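NUDIX hydrolase (Jonesia denitrificans, PDB 4KTB) is of unknown function but, as a Nudix-family member, may hydrolyse a nucleoside diphosphate derivative, possibly asymmetrically cleaving diadenosine tetraphosphate. Local coordinates at residues 56-70 with 148-160. Residues are numbered along the deposited sequence; the frame is centred on the assembly and turned at random.
Sequences IQVGLLLRATESGHM and PQQNNLELTWLTP. With EDO (1,2-ethanediol), chain P.
Trp157 holds CG anti to its carbonyl carbon (chi1 -68°), and the indole lies over Gly59. CA of Gly59 sits 3.9 Å from the centroid of the six-membered ring, a CH-pi contact over one face. Gly59 has no side chain, which lets its backbone lie directly against the ring. In Gln57, CG beside the backbone N (chi1 -73°) and an extended chain carry the amide to Trp157. The two side chains cross at about a right angle, with Gln57 OE1 3.3 Å from Trp157 CB. OE1 is hydrogen-bonded to Arg48, which also makes a cation-pi contact with the indole. With an alanine in place of Trp157, Gly59 would probably lose the ring over its CA and Arg48 its cation-pi partner.

The backbones are joined by antiparallel ladder bonds. Val58 and Leu158 exchange two nearly straight bonds, and so do Leu60 and Thr156. Near Leu62 a classic beta bulge sets Leu153 and Glu154 opposite one residue. Leu62 O takes Leu153 N at 2.7 Å and Glu154 N only weakly.

On one face, CD1 of Leu60 meets CD1 of Leu158 at 3.5 Å, and both side chains touch Ile168 of helix 166-170. On the Trp157 face, Leu61 CD2 lies 3.7 Å from Leu155 CD1, toward helix 85-97. Arg63 and Asn152 run side by side, with guanidinium and amide planes 19° apart. Arg63 NH1 is 2.9 Å from Asn152 OD1, while Asn152 ND2 is hydrogen-bonded to Asp96.

Strand 154-158 pairs with strand 55-64 in a mixed sheet covered by helices on both faces, consistent with the alpha/beta/alpha sandwich of the Nudix fold.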
ATOM      1  N   ILE A  56     -13.618  -5.191  13.648  1.00 14.89           N
ATOM      2  CA  ILE A  56     -14.462  -6.019  14.511  1.00 16.33           C
ATOM      3  C   ILE A  56     -15.645  -6.607  13.748  1.00 18.84           C
ATOM      4  O   ILE A  56     -15.949  -7.798  13.886  1.00 18.35           O
ATOM      5  CB  ILE A  56     -15.000  -5.229  15.708  1.00 17.51           C
ATOM      6  CG1 ILE A  56     -13.877  -4.441  16.386  1.00 17.66           C
ATOM      7  CG2 ILE A  56     -15.678  -6.173  16.692  1.00 19.18           C
ATOM      8  CD1 ILE A  56     -12.752  -5.326  16.930  1.00 27.58           C
ATOM      9  N   GLN A  57     -16.323  -5.764  12.964  1.00 17.47           N
ATOM     10  CA  GLN A  57     -17.363  -6.232  12.043  1.00 17.17           C
ATOM     11  C   GLN A  57     -17.300  -5.576  10.664  1.00 17.00           C
ATOM     12  O   GLN A  57     -16.701  -4.518  10.495  1.00 15.81           O
ATOM     13  CB  GLN A  57     -18.763  -6.034  12.626  1.00 17.91           C
ATOM     14  CG  GLN A  57     -19.138  -6.984  13.738  1.00 19.22           C
ATOM     15  CD  GLN A  57     -20.533  -6.711  14.230  1.00 21.58           C
ATOM     16  OE1 GLN A  57     -20.910  -5.557  14.456  1.00 25.08           O
ATOM     17  NE2 GLN A  57     -21.322  -7.765  14.368  1.00 21.32           N
ATOM     18  N   VAL A  58     -17.929  -6.225   9.685  1.00 21.64           N
ATOM     19  CA  VAL A  58     -18.090  -5.666   8.338  1.00 20.90           C
ATOM     20  C   VAL A  58     -19.570  -5.465   8.077  1.00 17.77           C
ATOM     21  O   VAL A  58     -20.394  -6.261   8.540  1.00 16.41           O
ATOM     22  CB  VAL A  58     -17.542  -6.618   7.255  1.00 24.93           C
ATOM     23  CG1 VAL A  58     -17.745  -6.044   5.854  1.00 24.13           C
ATOM     24  CG2 VAL A  58     -16.083  -6.885   7.483  1.00 28.55           C
ATOM     25  N   GLY A  59     -19.918  -4.412   7.339  1.00 14.51           N
ATOM     26  CA  GLY A  59     -21.315  -4.148   7.047  1.00 13.73           C
ATOM     27  C   GLY A  59     -21.725  -4.556   5.645  1.00 14.39           C
ATOM     28  O   GLY A  59     -21.279  -3.950   4.675  1.00 16.84           O
ATOM     29  N   LEU A  60     -22.582  -5.569   5.538  1.00 17.63           N
ATOM     30  CA  LEU A  60     -23.125  -5.993   4.245  1.00 18.26           C
ATOM     31  C   LEU A  60     -24.567  -5.534   4.093  1.00 17.53           C
ATOM     32  O   LEU A  60     -25.383  -5.714   4.995  1.00 14.32           O
ATOM     33  CB  LEU A  60     -23.076  -7.520   4.095  1.00 20.32           C
ATOM     34  CG  LEU A  60     -21.712  -8.196   4.195  1.00 20.27           C
ATOM     35  CD1 LEU A  60     -21.816  -9.662   3.846  1.00 18.95           C
ATOM     36  CD2 LEU A  60     -20.737  -7.499   3.267  1.00 18.56           C
ATOM     37  N   LEU A  61     -24.873  -4.942   2.945  1.00 17.73           N
ATOM     38  CA  LEU A  61     -26.229  -4.520   2.636  1.00 13.53           C
ATOM     39  C   LEU A  61     -26.960  -5.713   2.073  1.00 19.56           C
ATOM     40  O   LEU A  61     -26.371  -6.523   1.370  1.00 20.84           O
ATOM     41  CB  LEU A  61     -26.191  -3.408   1.594  1.00 13.17           C
ATOM     42  CG  LEU A  61     -25.439  -2.156   2.038  1.00 12.25           C
ATOM     43  CD1 LEU A  61     -25.187  -1.235   0.871  1.00 11.53           C
ATOM     44  CD2 LEU A  61     -26.263  -1.451   3.084  1.00 13.19           C
ATOM     45  N   LEU A  62     -28.242  -5.839   2.378  1.00 18.61           N
ATOM     46  CA  LEU A  62     -29.048  -6.861   1.729  1.00 19.34           C
ATOM     47  C   LEU A  62     -29.978  -6.201   0.713  1.00 21.02           C
ATOM     48  O   LEU A  62     -30.581  -5.164   0.998  1.00 21.79           O
ATOM     49  CB  LEU A  62     -29.874  -7.626   2.757  1.00 22.00           C
ATOM     50  CG  LEU A  62     -30.802  -8.699   2.182  1.00 24.61           C
ATOM     51  CD1 LEU A  62     -30.087 -10.047   2.069  1.00 18.62           C
ATOM     52  CD2 LEU A  62     -32.072  -8.816   3.016  1.00 29.39           C
ATOM     53  N   ARG A  63     -30.089  -6.788  -0.474  1.00 20.85           N
ATOM     54  CA  ARG A  63     -31.031  -6.285  -1.467  1.00 24.54           C
ATOM     55  C   ARG A  63     -31.432  -7.323  -2.501  1.00 25.71           C
ATOM     56  O   ARG A  63     -30.987  -8.466  -2.455  1.00 28.30           O
ATOM     57  CB  ARG A  63     -30.516  -5.004  -2.151  1.00 28.01           C
ATOM     58  CG  ARG A  63     -29.252  -5.117  -2.999  1.00 29.16           C
ATOM     59  CD  ARG A  63     -29.062  -3.802  -3.770  1.00 35.08           C
ATOM     60  NE  ARG A  63     -27.699  -3.576  -4.249  1.00 38.57           N
ATOM     61  CZ  ARG A  63     -26.974  -2.488  -3.994  1.00 39.77           C
ATOM     62  NH1 ARG A  63     -27.469  -1.503  -3.262  1.00 43.23           N
ATOM     63  NH2 ARG A  63     -25.748  -2.382  -4.478  1.00 36.73           N
ATOM     64  N   ALA A  64     -32.299  -6.918  -3.418  1.00 23.41           N
ATOM     65  CA  ALA A  64     -32.722  -7.797  -4.491  1.00 18.56           C
ATOM     66  C   ALA A  64     -31.742  -7.693  -5.650  1.00 26.59           C
ATOM     67  O   ALA A  64     -31.134  -6.633  -5.893  1.00 23.08           O
ATOM     68  CB  ALA A  64     -34.116  -7.439  -4.955  1.00 19.83           C
ATOM     69  N   THR A  65     -31.579  -8.811  -6.349  1.00 34.46           N
ATOM     70  CA  THR A  65     -30.963  -8.814  -7.661  1.00 34.56           C
ATOM     71  C   THR A  65     -31.989  -8.250  -8.643  1.00 40.29           C
ATOM     72  O   THR A  65     -33.158  -8.069  -8.291  1.00 41.40           O
ATOM     73  CB  THR A  65     -30.611 -10.240  -8.090  1.00 32.51           C
ATOM     74  OG1 THR A  65     -31.803 -11.031  -8.117  1.00 29.39           O
ATOM     75  CG2 THR A  65     -29.636 -10.864  -7.121  1.00 31.10           C
ATOM     76  N   GLU A  66     -31.569  -8.001  -9.879  1.00 44.51           N
ATOM     77  CA  GLU A  66     -32.500  -7.559 -10.911  1.00 49.45           C
ATOM     78  C   GLU A  66     -33.566  -8.628 -11.158  1.00 49.28           C
ATOM     79  O   GLU A  66     -34.593  -8.356 -11.771  1.00 52.00           O
ATOM     80  CB  GLU A  66     -31.752  -7.284 -12.217  1.00 54.19           C
ATOM     81  CG  GLU A  66     -30.372  -6.664 -12.030  1.00 56.47           C
ATOM     82  CD  GLU A  66     -29.495  -6.786 -13.271  1.00 61.13           C
ATOM     83  OE1 GLU A  66     -29.316  -7.917 -13.775  1.00 61.59           O
ATOM     84  OE2 GLU A  66     -28.980  -5.746 -13.737  1.00 63.15           O
ATOM     85  N   SER A  67     -33.314  -9.842 -10.671  1.00 47.88           N
ATOM     86  CA  SER A  67     -34.151 -11.001 -10.978  1.00 48.99           C
ATOM     87  C   SER A  67     -35.052 -11.424  -9.821  1.00 47.47           C
ATOM     88  O   SER A  67     -35.911 -12.295  -9.977  1.00 44.02           O
ATOM     89  CB  SER A  67     -33.275 -12.182 -11.394  1.00 49.06           C
ATOM     90  OG  SER A  67     -32.378 -12.540 -10.360  1.00 46.86           O
ATOM     91  N   GLY A  68     -34.852 -10.815  -8.656  1.00 48.41           N
ATOM     92  CA  GLY A  68     -35.669 -11.154  -7.509  1.00 50.31           C
ATOM     93  C   GLY A  68     -34.919 -11.934  -6.449  1.00 48.24           C
ATOM     94  O   GLY A  68     -35.374 -12.029  -5.309  1.00 50.53           O
ATOM     95  N   HIS A  69     -33.772 -12.500  -6.811  1.00 42.05           N
ATOM     96  CA  HIS A  69     -32.976 -13.227  -5.835  1.00 35.94           C
ATOM     97  C   HIS A  69     -32.336 -12.261  -4.876  1.00 33.19           C
ATOM     98  O   HIS A  69     -32.165 -11.083  -5.184  1.00 33.61           O
ATOM     99  CB  HIS A  69     -31.908 -14.058  -6.513  1.00 37.03           C
ATOM    100  CG  HIS A  69     -32.462 -15.056  -7.464  1.00 44.76           C
ATOM    101  ND1 HIS A  69     -32.947 -14.704  -8.705  1.00 48.32           N
ATOM    102  CD2 HIS A  69     -32.634 -16.390  -7.353  1.00 49.74           C
ATOM    103  CE1 HIS A  69     -33.384 -15.784  -9.322  1.00 52.13           C
ATOM    104  NE2 HIS A  69     -33.206 -16.823  -8.526  1.00 53.64           N
HETATM  105  N   MSE A  70     -31.979 -12.767  -3.707  1.00 31.80           N
HETATM  106  CA  MSE A  70     -31.416 -11.917  -2.685  1.00 32.45           C
HETATM  107  C   MSE A  70     -29.912 -11.938  -2.825  1.00 28.77           C
HETATM  108  O   MSE A  70     -29.332 -12.934  -3.248  1.00 27.82           O
HETATM  109  CB  MSE A  70     -31.859 -12.388  -1.301  1.00 40.27           C
HETATM  110  CG  MSE A  70     -33.388 -12.411  -1.136  1.00 47.78           C
HETATM  111 SE   MSE A  70     -34.238 -10.677  -1.487  0.84 72.61          SE
HETATM  112  CE  MSE A  70     -33.526  -9.795   0.065  1.00 28.87           C
ATOM    113  N   PRO A 148     -29.765   1.089   6.276  1.00 15.26           N
ATOM    114  CA  PRO A 148     -29.788   0.761   4.845  1.00 16.31           C
ATOM    115  C   PRO A 148     -30.720   1.697   4.078  1.00 15.54           C
ATOM    116  O   PRO A 148     -31.899   1.819   4.425  1.00 19.17           O
ATOM    117  CB  PRO A 148     -30.328  -0.675   4.817  1.00 15.07           C
ATOM    118  CG  PRO A 148     -31.084  -0.825   6.109  1.00 19.03           C
ATOM    119  CD  PRO A 148     -30.320   0.010   7.108  1.00 19.87           C
ATOM    120  N   GLN A 149     -30.202   2.351   3.044  1.00 15.10           N
ATOM    121  CA  GLN A 149     -30.998   3.334   2.310  1.00 19.69           C
ATOM    122  C   GLN A 149     -31.492   2.853   0.947  1.00 20.84           C
ATOM    123  O   GLN A 149     -30.923   1.939   0.343  1.00 17.61           O
ATOM    124  CB  GLN A 149     -30.201   4.629   2.104  1.00 22.49           C
ATOM    125  CG  GLN A 149     -29.518   5.179   3.347  1.00 21.54           C
ATOM    126  CD  GLN A 149     -30.468   5.907   4.263  1.00 21.09           C
ATOM    127  OE1 GLN A 149     -30.534   5.621   5.458  1.00 23.50           O
ATOM    128  NE2 GLN A 149     -31.199   6.864   3.713  1.00 22.46           N
ATOM    129  N   GLN A 150     -32.554   3.498   0.473  1.00 24.76           N
ATOM    130  CA  GLN A 150     -33.044   3.324  -0.894  1.00 28.56           C
ATOM    131  C   GLN A 150     -33.355   1.861  -1.251  1.00 29.79           C
ATOM    132  O   GLN A 150     -34.237   1.249  -0.634  1.00 31.59           O
ATOM    133  CB  GLN A 150     -32.076   3.994  -1.887  1.00 32.22           C
ATOM    134  CG  GLN A 150     -31.888   5.498  -1.595  1.00 38.17           C
ATOM    135  CD  GLN A 150     -31.001   6.236  -2.596  1.00 42.53           C
ATOM    136  OE1 GLN A 150     -30.129   5.647  -3.234  1.00 44.71           O
ATOM    137  NE2 GLN A 150     -31.222   7.543  -2.725  1.00 43.54           N
ATOM    138  N   ASN A 151     -32.651   1.299  -2.229  1.00 25.88           N
ATOM    139  CA  ASN A 151     -32.936  -0.078  -2.621  1.00 25.39           C
ATOM    140  C   ASN A 151     -32.302  -1.116  -1.701  1.00 23.75           C
ATOM    141  O   ASN A 151     -32.377  -2.312  -1.972  1.00 22.95           O
ATOM    142  CB  ASN A 151     -32.569  -0.332  -4.088  1.00 26.17           C
ATOM    143  CG  ASN A 151     -33.500   0.384  -5.052  1.00 32.78           C
ATOM    144  OD1 ASN A 151     -34.176   1.341  -4.677  1.00 34.69           O
ATOM    145  ND2 ASN A 151     -33.552  -0.087  -6.299  1.00 35.58           N
ATOM    146  N   ASN A 152     -31.689  -0.652  -0.612  1.00 20.22           N
ATOM    147  CA  ASN A 152     -31.123  -1.550   0.389  1.00 17.97           C
ATOM    148  C   ASN A 152     -32.136  -2.014   1.430  1.00 20.37           C
ATOM    149  O   ASN A 152     -32.619  -1.226   2.235  1.00 24.25           O
ATOM    150  CB  ASN A 152     -29.939  -0.895   1.080  1.00 15.14           C
ATOM    151  CG  ASN A 152     -28.791  -0.684   0.149  1.00 13.48           C
ATOM    152  OD1 ASN A 152     -28.417  -1.590  -0.573  1.00 13.42           O
ATOM    153  ND2 ASN A 152     -28.238   0.525   0.135  1.00 15.62           N
ATOM    154  N   LEU A 153     -32.441  -3.303   1.409  1.00 16.81           N
ATOM    155  CA  LEU A 153     -33.435  -3.880   2.297  1.00 18.11           C
ATOM    156  C   LEU A 153     -32.974  -3.940   3.746  1.00 17.94           C
ATOM    157  O   LEU A 153     -33.766  -3.782   4.667  1.00 19.12           O
ATOM    158  CB  LEU A 153     -33.823  -5.267   1.790  1.00 21.90           C
ATOM    159  CG  LEU A 153     -34.573  -5.186   0.457  1.00 23.71           C
ATOM    160  CD1 LEU A 153     -34.662  -6.541  -0.213  1.00 20.47           C
ATOM    161  CD2 LEU A 153     -35.977  -4.602   0.653  1.00 25.40           C
ATOM    162  N   GLU A 154     -31.681  -4.138   3.950  1.00 29.76           N
ATOM    163  CA  GLU A 154     -31.167  -4.347   5.294  1.00 32.00           C
ATOM    164  C   GLU A 154     -29.669  -4.088   5.320  1.00 29.60           C
ATOM    165  O   GLU A 154     -29.039  -4.045   4.277  1.00 16.98           O
ATOM    166  CB  GLU A 154     -31.462  -5.783   5.735  1.00 36.32           C
ATOM    167  CG  GLU A 154     -31.481  -5.991   7.242  1.00 43.29           C
ATOM    168  CD  GLU A 154     -32.849  -5.756   7.878  1.00 51.22           C
ATOM    169  OE1 GLU A 154     -33.372  -6.704   8.504  1.00 56.12           O
ATOM    170  OE2 GLU A 154     -33.395  -4.634   7.772  1.00 51.50           O
ATOM    171  N   LEU A 155     -29.116  -3.907   6.513  1.00 18.13           N
ATOM    172  CA  LEU A 155     -27.679  -3.783   6.694  1.00 21.52           C
ATOM    173  C   LEU A 155     -27.231  -4.819   7.715  1.00 23.10           C
ATOM    174  O   LEU A 155     -27.775  -4.885   8.818  1.00 21.88           O
ATOM    175  CB  LEU A 155     -27.325  -2.383   7.187  1.00 21.10           C
ATOM    176  CG  LEU A 155     -25.872  -2.209   7.616  1.00 21.30           C
ATOM    177  CD1 LEU A 155     -24.959  -2.343   6.421  1.00 17.50           C
ATOM    178  CD2 LEU A 155     -25.694  -0.858   8.275  1.00 21.60           C
ATOM    179  N   THR A 156     -26.248  -5.637   7.357  1.00 22.21           N
ATOM    180  CA  THR A 156     -25.848  -6.732   8.239  1.00 24.63           C
ATOM    181  C   THR A 156     -24.425  -6.550   8.760  1.00 23.76           C
ATOM    182  O   THR A 156     -23.480  -6.430   7.979  1.00 25.32           O
ATOM    183  CB  THR A 156     -25.951  -8.099   7.545  1.00 26.35           C
ATOM    184  OG1 THR A 156     -27.158  -8.168   6.772  1.00 29.07           O
ATOM    185  CG2 THR A 156     -25.956  -9.202   8.585  1.00 27.84           C
ATOM    186  N   TRP A 157     -24.274  -6.519  10.079  1.00 23.75           N
ATOM    187  CA  TRP A 157     -22.951  -6.445  10.674  1.00 21.23           C
ATOM    188  C   TRP A 157     -22.519  -7.831  11.103  1.00 24.23           C
ATOM    189  O   TRP A 157     -23.166  -8.465  11.933  1.00 28.09           O
ATOM    190  CB  TRP A 157     -22.958  -5.498  11.861  1.00 18.50           C
ATOM    191  CG  TRP A 157     -23.162  -4.075  11.458  1.00 17.99           C
ATOM    192  CD1 TRP A 157     -24.318  -3.355  11.534  1.00 20.26           C
ATOM    193  CD2 TRP A 157     -22.183  -3.201  10.885  1.00 17.40           C
ATOM    194  NE1 TRP A 157     -24.114  -2.079  11.059  1.00 19.21           N
ATOM    195  CE2 TRP A 157     -22.810  -1.964  10.649  1.00 18.12           C
ATOM    196  CE3 TRP A 157     -20.834  -3.343  10.550  1.00 18.36           C
ATOM    197  CZ2 TRP A 157     -22.128  -0.874  10.101  1.00 16.48           C
ATOM    198  CZ3 TRP A 157     -20.167  -2.269  10.001  1.00 17.92           C
ATOM    199  CH2 TRP A 157     -20.808  -1.049   9.787  1.00 17.10           C
ATOM    200  N   LEU A 158     -21.420  -8.295  10.528  1.00 22.90           N
ATOM    201  CA  LEU A 158     -20.960  -9.654  10.752  1.00 24.67           C
ATOM    202  C   LEU A 158     -19.510  -9.641  11.191  1.00 24.37           C
ATOM    203  O   LEU A 158     -18.746  -8.786  10.751  1.00 21.98           O
ATOM    204  CB  LEU A 158     -21.059 -10.432   9.453  1.00 24.79           C
ATOM    205  CG  LEU A 158     -22.412 -10.396   8.770  1.00 23.11           C
ATOM    206  CD1 LEU A 158     -22.203 -10.485   7.277  1.00 24.85           C
ATOM    207  CD2 LEU A 158     -23.248 -11.551   9.270  1.00 25.72           C
ATOM    208  N   THR A 159     -19.125 -10.589  12.048  1.00 25.79           N
ATOM    209  CA  THR A 159     -17.709 -10.784  12.336  1.00 24.05           C
ATOM    210  C   THR A 159     -17.125 -11.372  11.076  1.00 21.39           C
ATOM    211  O   THR A 159     -17.877 -11.896  10.252  1.00 20.37           O
ATOM    212  CB  THR A 159     -17.447 -11.774  13.493  1.00 24.28           C
ATOM    213  OG1 THR A 159     -17.959 -13.065  13.144  1.00 28.29           O
ATOM    214  CG2 THR A 159     -18.082 -11.299  14.761  1.00 21.45           C
ATOM    215  N   PRO A 160     -15.792 -11.275  10.916  1.00 22.86           N
ATOM    216  CA  PRO A 160     -15.100 -11.898   9.793  1.00 24.44           C
ATOM    217  C   PRO A 160     -15.532 -13.336   9.590  1.00 25.60           C
ATOM    218  O   PRO A 160     -15.841 -13.704   8.455  1.00 26.61           O
ATOM    219  CB  PRO A 160     -13.644 -11.845  10.235  1.00 23.87           C
ATOM    220  CG  PRO A 160     -13.560 -10.527  10.937  1.00 20.96           C
ATOM    221  CD  PRO A 160     -14.895 -10.359  11.648  1.00 23.17           C
TER
HETATM  222  C1  EDO P 212     -25.563  -5.113  14.261  1.00 31.86           C
HETATM  223  O1  EDO P 212     -25.397  -4.060  15.215  1.00 34.76           O
HETATM  224  C2  EDO P 212     -25.276  -6.459  14.915  1.00 31.99           C
HETATM  225  O2  EDO P 212     -23.959  -6.460  15.476  1.00 31.44           O
HETATM  226  O   HOH W   1     -26.886  -8.139   4.370  1.00  9.70           O